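Local coordinates for EscD/YscD/HrpQ family type III secretion system inner membrane ring protein (Pseudomonas aeruginosa, PDB 6UID) that probably forms part of the inner membrane ring of the type III secretion basal body and meets the cytoplasmic sorting platform through this domain, at residues A[7-12]-A[26-31]; A[32-37]-A[44-49]; A[37-42]-A[91-96]. All coordinates share one frame; numbering follows the deposited sequence. Where two conformers were deposited one is given.

Contact 1 of 3, residues A[7-12]-A[26-31]; sequences IRFYSG and VALGSD
Leu28 carries this buried contact for segment 26-31, meeting Ile7 and Phe9 of segment 7-12. Two residues earlier, Val26 packs on Leu37 and Val53, and the N of Ala27, which follows, is hydrogen-bonded to Asp36 OD2. Leu28 points its side chain toward strand 5-9. Its CG lies anti to the carbonyl carbon and beside the backbone N (chi1 -59°), and the CD2 methyl does the touching. CD2 lies at the edge of the Phe9 ring, near the ring plane, 3.7 Å from Phe9 CE1. It is equally close to Phe9 CZ, so the methyl sits against one ring bond and not over a face. Ile7 CD1 comes to 4.2 Å from Leu28 CD2 and adds a looser apolar contact. The two strands belong to different sheets, as expected of the beta sandwich of FHA-like domains. Their backbones stay well apart, with Phe9 CA 11.2 Å from Leu28 CA. Side chains alone fill the gap. Beyond Leu28 the chain leaves the core through Gly29. Ser30 OG is hydrogen-bonded to Ile44 O.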
loop_
_atom_site.group_PDB
_atom_site.type_symbol
_atom_site.label_atom_id
_atom_site.label_comp_id
_atom_site.label_asym_id
_atom_site.label_seq_id
_atom_site.Cartn_x
_atom_site.Cartn_y
_atom_site.Cartn_z
ATOM N N ILE A 7 -1.593 8.355 -5.188
ATOM C CA ILE A 7 -1.301 7.573 -3.999
ATOM C C ILE A 7 -0.871 8.505 -2.880
ATOM O O ILE A 7 -0.187 9.508 -3.128
ATOM C CB ILE A 7 -0.225 6.517 -4.309
ATOM C CG1 ILE A 7 0.100 5.675 -3.088
ATOM C CG2 ILE A 7 1.047 7.159 -4.835
ATOM C CD1 ILE A 7 0.717 4.320 -3.477
ATOM N N ARG A 8 -1.286 8.197 -1.654
ATOM C CA ARG A 8 -0.859 8.904 -0.455
ATOM C C ARG A 8 -0.266 7.909 0.525
ATOM O O ARG A 8 -0.820 6.819 0.727
ATOM C CB ARG A 8 -2.011 9.664 0.218
ATOM C CG ARG A 8 -1.550 10.399 1.473
ATOM C CD ARG A 8 -2.478 11.509 1.875
ATOM N NE ARG A 8 -2.147 11.953 3.223
ATOM C CZ ARG A 8 -2.737 12.957 3.852
ATOM N NH1 ARG A 8 -3.696 13.652 3.255
ATOM N NH2 ARG A 8 -2.357 13.262 5.083
ATOM N N PHE A 9 0.852 8.284 1.142
ATOM C CA PHE A 9 1.518 7.464 2.141
ATOM C C PHE A 9 1.229 7.950 3.550
ATOM O O PHE A 9 1.154 9.154 3.805
ATOM C CB PHE A 9 3.024 7.430 1.876
ATOM C CG PHE A 9 3.358 6.801 0.575
ATOM C CD1 PHE A 9 3.123 5.462 0.361
ATOM C CD2 PHE A 9 3.861 7.547 -0.461
ATOM C CE1 PHE A 9 3.401 4.873 -0.859
ATOM C CE2 PHE A 9 4.149 6.967 -1.685
ATOM C CZ PHE A 9 3.926 5.620 -1.872
ATOM N N TYR A 10 1.036 6.992 4.463
ATOM C CA TYR A 10 0.684 7.241 5.859
ATOM C C TYR A 10 1.647 6.511 6.797
ATOM O O TYR A 10 1.232 5.975 7.848
ATOM C CB TYR A 10 -0.735 6.770 6.154
ATOM C CG TYR A 10 -1.832 7.459 5.400
ATOM C CD1 TYR A 10 -2.186 7.058 4.134
ATOM C CD2 TYR A 10 -2.565 8.474 5.978
ATOM C CE1 TYR A 10 -3.227 7.673 3.462
ATOM C CE2 TYR A 10 -3.601 9.098 5.317
ATOM C CZ TYR A 10 -3.941 8.686 4.073
ATOM O OH TYR A 10 -4.979 9.310 3.400
ATOM N N SER A 11 2.906 6.405 6.408
ATOM C CA SER A 11 3.879 5.707 7.223
ATOM C C SER A 11 5.290 6.168 6.904
ATOM O O SER A 11 5.597 6.634 5.801
ATOM C CB SER A 11 3.781 4.195 6.995
ATOM O OG SER A 11 3.930 3.866 5.642
ATOM N N GLY A 12 6.166 5.995 7.896
ATOM C CA GLY A 12 7.587 6.175 7.702
ATOM C C GLY A 12 7.954 7.617 7.399
ATOM O O GLY A 12 7.229 8.560 7.729
ATOM N N VAL A 26 4.334 -0.114 -11.216
ATOM C CA VAL A 26 4.824 0.755 -10.149
ATOM C C VAL A 26 5.426 -0.113 -9.053
ATOM O O VAL A 26 4.701 -0.843 -8.370
ATOM C CB VAL A 26 3.711 1.643 -9.574
ATOM C CG1 VAL A 26 4.275 2.544 -8.459
ATOM C CG2 VAL A 26 3.068 2.488 -10.669
ATOM N N ALA A 27 6.736 -0.013 -8.862
ATOM C CA ALA A 27 7.431 -0.720 -7.798
ATOM C C ALA A 27 7.721 0.267 -6.678
ATOM O O ALA A 27 8.189 1.382 -6.925
ATOM C CB ALA A 27 8.731 -1.335 -8.319
ATOM N N LEU A 28 7.435 -0.138 -5.458
ATOM C CA LEU A 28 7.684 0.664 -4.270
ATOM C C LEU A 28 8.712 -0.070 -3.423
ATOM O O LEU A 28 8.590 -1.284 -3.218
ATOM C CB LEU A 28 6.403 0.830 -3.465
ATOM C CG LEU A 28 5.206 1.480 -4.152
ATOM C CD1 LEU A 28 4.401 0.467 -4.941
ATOM C CD2 LEU A 28 4.324 2.159 -3.123
ATOM N N GLY A 29 9.710 0.647 -2.923
ATOM C CA GLY A 29 10.744 -0.021 -2.151
ATOM C C GLY A 29 11.843 0.931 -1.739
ATOM O O GLY A 29 11.823 2.121 -2.062
ATOM N N SER A 30 12.852 0.374 -1.076
ATOM C CA SER A 30 13.935 1.187 -0.541
ATOM C C SER A 30 15.135 1.317 -1.464
ATOM O O SER A 30 16.029 2.111 -1.155
ATOM C CB SER A 30 14.410 0.600 0.790
ATOM O OG SER A 30 14.847 -0.727 0.604
ATOM N N ASP A 31 15.192 0.557 -2.560
ATOM C CA ASP A 31 16.330 0.593 -3.476
ATOM C C ASP A 31 16.004 1.497 -4.656
ATOM O O ASP A 31 15.164 1.124 -5.498
ATOM C CB ASP A 31 16.629 -0.822 -3.967
ATOM C CG ASP A 31 17.825 -0.881 -4.909
ATOM O OD1 ASP A 31 18.396 0.184 -5.246
ATOM O OD2 ASP A 31 18.191 -2.016 -5.307
#

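Contact 2 of 3, residues A[32-37]-A[44-49]; sequences PLQADL and IAAVHL
Gln34 holds CG beside its backbone N and anti to the carbonyl carbon (chi1 -59°), and Val47 holds CG1 anti to its N. The latter torsion puts Val47 CG2 beside its own N, where it meets the glutamine. The two side chains cross at about a right angle. The contact joins the loop before strand 37-38 to the loop that leads into strand 49-54. At the end of that second loop His48 and Leu49 both face Leu28, which makes a classic beta bulge. His48 probably corresponds to the conserved histidine of FHA domains, while Ala45 and Ser30 stand where canonical FHA domains have serine and arginine. The phosphopeptide-binding set is therefore probably incomplete.

The closest approach is Gln34 CB to Val47 CG2, at 3.5 Å. The extended Gln34 chain runs past the same methyl, so that Gln34 OE1 also comes to 3.7 Å from Val47 CG2. Gln34 NE2 lies 3.8 Å from Ala46 CB, but its polar partner is Asp31 OD2. Ala35 CB only grazes Ala46 O. The contact is thus mainly van der Waals packing at the surface.

Deeper in, His48 uses both ring nitrogens. NE2 is hydrogen-bonded to Cys90 O, which is consistent with a neutral ring protonated there. Ile44 CD1 sits over the centre of one ring face, 3.8 Å above the plane. Ala45 N donates to His48 ND1 at 3.1 Å with a nearly straight 169° angle, and Ala45 N itself lies 20° out of the His48 ring plane.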
loop_
_atom_site.group_PDB
_atom_site.type_symbol
_atom_site.label_atom_id
_atom_site.label_comp_id
_atom_site.label_asym_id
_atom_site.label_seq_id
_atom_site.Cartn_x
_atom_site.Cartn_y
_atom_site.Cartn_z
ATOM N N PRO A 32 16.667 2.653 -4.796
ATOM C CA PRO A 32 16.337 3.556 -5.905
ATOM C C PRO A 32 16.658 3.001 -7.289
ATOM O O PRO A 32 16.102 3.514 -8.268
ATOM C CB PRO A 32 17.141 4.826 -5.588
ATOM C CG PRO A 32 18.207 4.395 -4.672
ATOM C CD PRO A 32 17.716 3.200 -3.916
ATOM N N LEU A 33 17.495 1.963 -7.412
ATOM C CA LEU A 33 17.701 1.354 -8.726
ATOM C C LEU A 33 16.478 0.567 -9.187
ATOM O O LEU A 33 16.257 0.430 -10.398
ATOM C CB LEU A 33 18.914 0.428 -8.709
ATOM C CG LEU A 33 20.271 1.089 -8.981
ATOM C CD1 LEU A 33 20.485 2.276 -8.092
ATOM C CD2 LEU A 33 21.377 0.076 -8.757
ATOM N N GLN A 34 15.667 0.060 -8.245
ATOM C CA GLN A 34 14.577 -0.855 -8.550
ATOM C C GLN A 34 13.204 -0.277 -8.276
ATOM O O GLN A 34 12.205 -0.887 -8.689
ATOM C CB GLN A 34 14.729 -2.131 -7.715
ATOM C CG GLN A 34 16.038 -2.864 -7.938
ATOM C CD GLN A 34 16.035 -4.213 -7.266
ATOM O OE1 GLN A 34 15.410 -5.162 -7.755
ATOM N NE2 GLN A 34 16.681 -4.297 -6.117
ATOM N N ALA A 35 13.105 0.847 -7.583
ATOM C CA ALA A 35 11.834 1.376 -7.113
ATOM C C ALA A 35 11.458 2.663 -7.829
ATOM O O ALA A 35 12.267 3.601 -7.922
ATOM C CB ALA A 35 11.890 1.629 -5.607
ATOM N N ASP A 36 10.226 2.696 -8.327
ATOM C CA ASP A 36 9.643 3.906 -8.896
ATOM C C ASP A 36 9.269 4.910 -7.819
ATOM O O ASP A 36 9.395 6.127 -8.021
ATOM C CB ASP A 36 8.420 3.515 -9.715
ATOM C CG ASP A 36 8.774 2.521 -10.806
ATOM O OD1 ASP A 36 9.589 2.885 -11.667
ATOM O OD2 ASP A 36 8.342 1.354 -10.778
ATOM N N LEU A 37 8.783 4.423 -6.676
ATOM C CA LEU A 37 8.462 5.230 -5.509
ATOM C C LEU A 37 9.390 4.742 -4.399
ATOM O O LEU A 37 9.295 3.589 -3.974
ATOM C CB LEU A 37 6.996 5.044 -5.123
ATOM C CG LEU A 37 5.968 5.362 -6.213
ATOM C CD1 LEU A 37 4.520 5.095 -5.749
ATOM C CD2 LEU A 37 6.133 6.795 -6.679
ATOM N N ILE A 44 11.441 -1.861 5.172
ATOM C CA ILE A 44 11.047 -1.789 3.765
ATOM C C ILE A 44 12.085 -2.505 2.904
ATOM O O ILE A 44 13.263 -2.117 2.875
ATOM C CB ILE A 44 10.906 -0.332 3.314
ATOM C CG1 ILE A 44 9.796 0.393 4.074
ATOM C CG2 ILE A 44 10.684 -0.272 1.800
ATOM C CD1 ILE A 44 8.372 -0.115 3.759
ATOM N N ALA A 45 11.637 -3.483 2.123
ATOM C CA ALA A 45 12.514 -4.241 1.255
ATOM C C ALA A 45 12.942 -3.420 0.038
ATOM O O ALA A 45 12.305 -2.427 -0.328
ATOM C CB ALA A 45 11.823 -5.524 0.800
ATOM N N ALA A 46 14.018 -3.877 -0.610
ATOM C CA ALA A 46 14.515 -3.220 -1.821
ATOM C C ALA A 46 13.397 -3.012 -2.838
ATOM O O ALA A 46 13.214 -1.902 -3.374
ATOM C CB ALA A 46 15.644 -4.041 -2.430
ATOM N N VAL A 47 12.620 -4.071 -3.093
ATOM C CA VAL A 47 11.320 -3.983 -3.758
ATOM C C VAL A 47 10.303 -4.552 -2.784
ATOM O O VAL A 47 10.278 -5.766 -2.516
ATOM C CB VAL A 47 11.280 -4.709 -5.109
ATOM C CG1 VAL A 47 9.901 -4.586 -5.742
ATOM C CG2 VAL A 47 12.332 -4.128 -6.046
ATOM N N HIS A 48 9.484 -3.672 -2.231
ATOM C CA HIS A 48 8.557 -4.024 -1.171
ATOM C C HIS A 48 7.176 -4.398 -1.690
ATOM O O HIS A 48 6.519 -5.282 -1.122
ATOM C CB HIS A 48 8.438 -2.819 -0.228
ATOM C CG HIS A 48 7.835 -3.155 1.095
ATOM N ND1 HIS A 48 8.556 -3.760 2.104
ATOM C CD2 HIS A 48 6.586 -2.977 1.568
ATOM C CE1 HIS A 48 7.755 -3.964 3.136
ATOM N NE2 HIS A 48 6.562 -3.488 2.845
ATOM N N LEU A 49 6.710 -3.715 -2.731
ATOM C CA LEU A 49 5.368 -3.875 -3.264
ATOM C C LEU A 49 5.404 -3.500 -4.737
ATOM O O LEU A 49 6.087 -2.549 -5.119
ATOM C CB LEU A 49 4.419 -2.949 -2.501
ATOM C CG LEU A 49 2.938 -2.972 -2.876
ATOM C CD1 LEU A 49 2.362 -4.338 -2.608
ATOM C CD2 LEU A 49 2.186 -1.903 -2.080
#

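Contact 3 of 3, residues A[37-42]-A[91-96]. Unlike the reference sequence in segment 91-96: Thr96 (reference Ala).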
loop_
_atom_site.group_PDB
_atom_site.type_symbol
_atom_site.label_atom_id
_atom_site.label_comp_id
_atom_site.label_asym_id
_atom_site.label_seq_id
_atom_site.Cartn_x
_atom_site.Cartn_y
_atom_site.Cartn_z
ATOM N N LEU A 37 8.783 4.423 -6.676
ATOM C CA LEU A 37 8.462 5.230 -5.509
ATOM C C LEU A 37 9.390 4.742 -4.399
ATOM O O LEU A 37 9.295 3.589 -3.974
ATOM C CB LEU A 37 6.996 5.044 -5.123
ATOM C CG LEU A 37 5.968 5.362 -6.213
ATOM C CD1 LEU A 37 4.520 5.095 -5.749
ATOM C CD2 LEU A 37 6.133 6.795 -6.679
ATOM N N VAL A 38 10.309 5.603 -3.957
ATOM C CA VAL A 38 11.292 5.237 -2.936
ATOM C C VAL A 38 10.701 5.455 -1.546
ATOM O O VAL A 38 10.275 6.564 -1.200
ATOM C CB VAL A 38 12.603 6.024 -3.123
ATOM C CG1 VAL A 38 13.569 5.694 -2.018
ATOM C CG2 VAL A 38 13.210 5.693 -4.468
ATOM N N LEU A 39 10.686 4.390 -0.750
ATOM C CA LEU A 39 10.098 4.377 0.575
ATOM C C LEU A 39 11.213 4.244 1.585
ATOM O O LEU A 39 12.062 3.353 1.450
ATOM C CB LEU A 39 9.183 3.163 0.748
ATOM C CG LEU A 39 7.977 3.082 -0.168
ATOM C CD1 LEU A 39 7.255 1.747 0.063
ATOM C CD2 LEU A 39 7.050 4.249 0.073
ATOM N N LEU A 40 11.210 5.122 2.587
ATOM C CA LEU A 40 12.240 5.187 3.618
ATOM C C LEU A 40 11.570 4.874 4.948
ATOM O O LEU A 40 10.847 5.711 5.502
ATOM C CB LEU A 40 12.898 6.562 3.626
ATOM C CG LEU A 40 13.562 6.963 2.305
ATOM C CD1 LEU A 40 14.224 8.312 2.448
ATOM C CD2 LEU A 40 14.533 5.900 1.845
ATOM N N ASP A 41 11.772 3.658 5.441
ATOM C CA ASP A 41 11.197 3.224 6.708
ATOM C C ASP A 41 11.890 1.930 7.106
ATOM O O ASP A 41 12.414 1.196 6.262
ATOM C CB ASP A 41 9.678 3.023 6.569
ATOM C CG ASP A 41 8.926 2.983 7.905
ATOM O OD1 ASP A 41 9.541 3.214 8.979
ATOM O OD2 ASP A 41 7.700 2.718 7.879
ATOM N N GLU A 42 11.881 1.647 8.404
ATOM C CA GLU A 42 12.457 0.404 8.875
ATOM C C GLU A 42 11.643 -0.763 8.348
ATOM O O GLU A 42 10.413 -0.752 8.424
ATOM C CB GLU A 42 12.434 0.388 10.403
ATOM C CG GLU A 42 13.149 -0.804 11.024
ATOM C CD GLU A 42 14.646 -0.780 10.768
ATOM O OE1 GLU A 42 15.213 0.327 10.641
ATOM O OE2 GLU A 42 15.255 -1.868 10.691
ATOM N N GLY A 91 3.152 -4.770 5.689
ATOM C CA GLY A 91 4.094 -4.582 6.774
ATOM C C GLY A 91 4.114 -3.134 7.234
ATOM O O GLY A 91 3.065 -2.545 7.519
ATOM N N PRO A 92 5.298 -2.518 7.285
ATOM C CA PRO A 92 5.364 -1.129 7.753
ATOM C C PRO A 92 4.642 -0.144 6.857
ATOM O O PRO A 92 4.284 0.944 7.320
ATOM C CB PRO A 92 6.869 -0.826 7.800
ATOM C CG PRO A 92 7.505 -1.864 6.970
ATOM C CD PRO A 92 6.623 -3.066 6.950
ATOM N N LEU A 93 4.424 -0.469 5.591
ATOM C CA LEU A 93 3.872 0.501 4.660
ATOM C C LEU A 93 2.359 0.615 4.824
ATOM O O LEU A 93 1.643 -0.403 4.844
ATOM C CB LEU A 93 4.172 0.067 3.235
ATOM C CG LEU A 93 3.572 0.917 2.120
ATOM C CD1 LEU A 93 4.180 2.290 2.125
ATOM C CD2 LEU A 93 3.786 0.219 0.800
ATOM N N ARG A 94 1.873 1.849 4.963
ATOM C CA ARG A 94 0.446 2.146 4.964
ATOM C C ARG A 94 0.172 3.176 3.870
ATOM O O ARG A 94 0.869 4.198 3.788
ATOM C CB ARG A 94 -0.026 2.673 6.318
ATOM C CG ARG A 94 0.308 1.754 7.484
ATOM C CD ARG A 94 -0.865 1.552 8.462
ATOM N NE ARG A 94 -1.158 2.721 9.287
ATOM C CZ ARG A 94 -2.045 2.732 10.287
ATOM N NH1 ARG A 94 -2.228 3.852 10.974
ATOM N NH2 ARG A 94 -2.753 1.627 10.608
ATOM N N TRP A 95 -0.823 2.909 3.036
ATOM C CA TRP A 95 -1.075 3.777 1.896
ATOM C C TRP A 95 -2.525 3.669 1.467
ATOM O O TRP A 95 -3.249 2.748 1.862
ATOM C CB TRP A 95 -0.156 3.411 0.719
ATOM C CG TRP A 95 -0.340 2.023 0.144
ATOM C CD1 TRP A 95 0.119 0.849 0.668
ATOM C CD2 TRP A 95 -0.988 1.686 -1.079
ATOM N NE1 TRP A 95 -0.208 -0.191 -0.158
ATOM C CE2 TRP A 95 -0.882 0.295 -1.242
ATOM C CE3 TRP A 95 -1.647 2.430 -2.062
ATOM C CZ2 TRP A 95 -1.418 -0.369 -2.348
ATOM C CZ3 TRP A 95 -2.166 1.779 -3.167
ATOM C CH2 TRP A 95 -2.078 0.381 -3.293
ATOM N N THR A 96 -2.960 4.621 0.648
ATOM C CA THR A 96 -4.226 4.508 -0.046
ATOM C C THR A 96 -4.096 5.186 -1.398
ATOM O O THR A 96 -3.115 5.890 -1.672
ATOM C CB THR A 96 -5.368 5.121 0.754
ATOM O OG1 THR A 96 -6.606 4.624 0.216
ATOM C CG2 THR A 96 -5.300 6.628 0.684
HETATM O O HOH W 1 6.422 2.869 5.376
HETATM O O HOH W 2 5.794 1.930 9.360
#
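Leu39 and Leu93 make the tight part of this contact, and Asp41, Glu42 and Pro92 make its loose, more exposed part. Leu39 CD1 lies 3.7 Å from Leu93 CD1 and 3.9 Å from Leu93 CD2. One methyl therefore touches both branches of the other leucine, and the side chains cross at about a right angle. Leu93 reaches across because its CG is anti to the backbone N (chi1 176°).

Toward the surface, the Pro92 ring takes over. Its CG rests 3.4 Å from Glu42 O, and Pro92 CB is 3.6 Å from Asp41 OD2. The glutamate carboxylate leads away from the contact. Asp41 and Pro92 are linked through water. One water donates to both Asp41 OD2 and Pro92 O, the latter at 2.7 Å. A second water lies 2.8 Å from Asp41 OD2. Asp41 OD1 also accepts a weak bond from Glu42 N.

In the FHA-like sandwich, the leucine pair lies in the core between the two sheets. Phe9 of strand 5-9 packs on both leucines. Leu28 of strand 24-29 covers Leu39, and Leu49 of strand 49-54 covers Leu93.

Overall arrangement
Contact 1 and the Leu39-Leu93 part of contact 3 form one piece of core, and the centres of the two contacts are about 4 Å apart. Contact 1 joins strands 5-9 and 24-29. Contact 3 brings the loop after strand 37-38 against the start of strand 93-98. Probable backbone hydrogen bonds tie them within each sheet: Tyr10 N to Arg94 O and Gly29 O to Leu39 N, both 2.9 Å. Contact 2 lies farther out, its centre about 8 Å from that of contact 1 and about 10 Å from that of contact 3. A probable hydrogen bond, His48 N to Leu28 O at 2.7 Å, joins contacts 1 and 2. Contacts 2 and 3 share Leu37 and meet where Ile44 CD1 touches Pro92 CG at 3.8 Å.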